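Local coordinates for uncharacterized protein (Bacillus subtilis, PDB 5DQV) that probably hydrolyses nucleotides to release pyrophosphate, as a metal-dependent pyrophosphohydrolase built on an HD domain, at residues S160-F165 with G205-T210. Numbering follows the deposited sequence.
Sequences SAYAHF and GIDAKT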
loop_
_atom_site.group_PDB
_atom_site.type_symbol
_atom_site.label_atom_id
_atom_site.label_comp_id
_atom_site.label_asym_id
_atom_site.label_seq_id
_atom_site.Cartn_x
_atom_site.Cartn_y
_atom_site.Cartn_z
ATOM N N SER A 160 4.900 -6.237 9.610
ATOM C CA SER A 160 4.452 -6.172 8.217
ATOM C C SER A 160 3.002 -5.718 8.103
ATOM O O SER A 160 2.226 -5.778 9.048
ATOM C CB SER A 160 4.652 -7.548 7.537
ATOM O OG SER A 160 3.625 -8.498 7.909
ATOM N N ALA A 161 2.653 -5.205 6.932
ATOM C CA ALA A 161 1.308 -4.748 6.678
ATOM C C ALA A 161 0.348 -5.913 6.842
ATOM O O ALA A 161 -0.721 -5.775 7.458
ATOM C CB ALA A 161 1.202 -4.149 5.238
ATOM N N TYR A 162 0.747 -7.075 6.318
ATOM C CA TYR A 162 -0.105 -8.276 6.328
ATOM C C TYR A 162 -0.406 -8.642 7.774
ATOM O O TYR A 162 -1.555 -8.868 8.146
ATOM C CB TYR A 162 0.572 -9.446 5.633
ATOM C CG TYR A 162 -0.362 -10.634 5.381
ATOM C CD1 TYR A 162 -1.355 -10.569 4.424
ATOM C CD2 TYR A 162 -0.235 -11.816 6.104
ATOM C CE1 TYR A 162 -2.186 -11.663 4.136
ATOM C CE2 TYR A 162 -1.090 -12.894 5.874
ATOM C CZ TYR A 162 -2.052 -12.824 4.864
ATOM O OH TYR A 162 -2.906 -13.905 4.640
ATOM N N ALA A 163 0.620 -8.634 8.611
ATOM C CA ALA A 163 0.417 -8.909 10.030
ATOM C C ALA A 163 -0.548 -7.905 10.657
ATOM O O ALA A 163 -1.379 -8.265 11.527
ATOM C CB ALA A 163 1.784 -8.933 10.793
ATOM N N HIS A 164 -0.444 -6.647 10.218
ATOM C CA HIS A 164 -1.264 -5.585 10.768
ATOM C C HIS A 164 -2.763 -5.779 10.450
ATOM O O HIS A 164 -3.593 -5.403 11.252
ATOM C CB HIS A 164 -0.757 -4.241 10.261
ATOM C CG HIS A 164 -1.468 -3.054 10.822
ATOM N ND1 HIS A 164 -1.390 -2.696 12.153
ATOM C CD2 HIS A 164 -2.171 -2.071 10.210
ATOM C CE1 HIS A 164 -2.075 -1.579 12.347
ATOM N NE2 HIS A 164 -2.558 -1.181 11.185
ATOM N N PHE A 165 -3.100 -6.336 9.287
ATOM C CA PHE A 165 -4.461 -6.728 8.976
ATOM C C PHE A 165 -5.026 -7.671 10.038
ATOM O O PHE A 165 -6.127 -7.430 10.539
ATOM C CB PHE A 165 -4.581 -7.418 7.612
ATOM C CG PHE A 165 -4.349 -6.486 6.421
ATOM C CD1 PHE A 165 -5.140 -5.404 6.220
ATOM C CD2 PHE A 165 -3.308 -6.688 5.544
ATOM C CE1 PHE A 165 -4.878 -4.508 5.125
ATOM C CE2 PHE A 165 -3.054 -5.802 4.473
ATOM C CZ PHE A 165 -3.831 -4.739 4.272
ATOM N N GLY A 205 1.640 -19.772 0.614
ATOM C CA GLY A 205 2.511 -19.753 1.770
ATOM C C GLY A 205 2.678 -18.393 2.427
ATOM O O GLY A 205 3.438 -18.281 3.374
ATOM N N ILE A 206 1.957 -17.368 1.972
ATOM C CA ILE A 206 2.052 -16.027 2.578
ATOM C C ILE A 206 1.838 -16.024 4.115
ATOM O O ILE A 206 2.523 -15.288 4.823
ATOM C CB ILE A 206 1.108 -14.990 1.921
ATOM C CG1 ILE A 206 1.470 -13.558 2.359
ATOM C CG2 ILE A 206 -0.409 -15.280 2.246
ATOM C CD1 ILE A 206 0.645 -12.409 1.674
ATOM N N ASP A 207 0.899 -16.817 4.635
ATOM C CA ASP A 207 0.647 -16.805 6.096
ATOM C C ASP A 207 1.791 -17.295 6.990
ATOM O O ASP A 207 1.816 -16.982 8.179
ATOM C CB ASP A 207 -0.624 -17.604 6.412
ATOM C CG ASP A 207 -1.839 -16.976 5.801
ATOM O OD1 ASP A 207 -2.299 -15.976 6.345
ATOM O OD2 ASP A 207 -2.287 -17.442 4.747
ATOM N N ALA A 208 2.678 -18.112 6.443
ATOM C CA ALA A 208 3.803 -18.699 7.196
ATOM C C ALA A 208 5.121 -18.042 6.829
ATOM O O ALA A 208 6.107 -18.194 7.538
ATOM C CB ALA A 208 3.922 -20.204 6.908
ATOM N N LYS A 209 5.149 -17.347 5.705
ATOM C CA LYS A 209 6.402 -16.770 5.194
ATOM C C LYS A 209 7.089 -15.867 6.244
ATOM O O LYS A 209 6.422 -15.157 7.006
ATOM C CB LYS A 209 6.161 -16.038 3.879
ATOM C CG LYS A 209 6.354 -16.927 2.630
ATOM C CD LYS A 209 6.327 -16.117 1.336
ATOM C CE LYS A 209 6.092 -17.006 0.091
ATOM N NZ LYS A 209 7.077 -18.145 0.010
ATOM N N THR A 210 8.421 -15.948 6.298
ATOM C CA THR A 210 9.244 -15.025 7.086
ATOM C C THR A 210 10.252 -14.300 6.169
ATOM O O THR A 210 10.301 -13.057 6.139
ATOM C CB THR A 210 10.016 -15.760 8.192
ATOM O OG1 THR A 210 10.696 -16.879 7.613
ATOM C CG2 THR A 210 9.066 -16.240 9.305
#
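Tyr162 reaches out from the first turn of helix 161-169 and meets Ile206 and Asp207 of the C-terminal tail. One hydrogen bond spans the gap: the phenol OH of Tyr162 donates to OD1 of Asp207 over 2.8 Å. The donor sits above the carboxylate, 38° out of its plane, while OD1 itself lies at the edge of the ring, close to the ring plane and 3.3 Å from CE2 of Tyr162. Ring and carboxylate are turned 57° against each other. Glu200 OE2 lies close to Asp207 OD2, a like-charge approach that could raise the proton affinity of one of the acids; the phenol's bond to OD1 would ease some of the charge on Asp207.

The apolar part belongs to Ile206. CD1 of Ile206 lies over one face of the Tyr162 ring, 4.0 Å from its centroid, in a CH-pi contact offset toward the rim at Tyr162 CD1 and CE1; Ile206 CG2 is 3.7 Å from Tyr162 OH. The extended CG1 branch of Ile206 (chi1 -167°) carries its CD1 out over the ring. Around them, Ile196, Leu199 and Glu200 of helix 179-202 and the ring of Phe166 also pack on Tyr162.

At the helix start Ser160 is the N-cap, its OG accepting from Ala163 N at 3.1 Å. Far from the nickel site, this is tertiary packing of an all-helical HD-domain protein: the tail following helix 179-202 folds back onto the N-terminal turn of a capped helix.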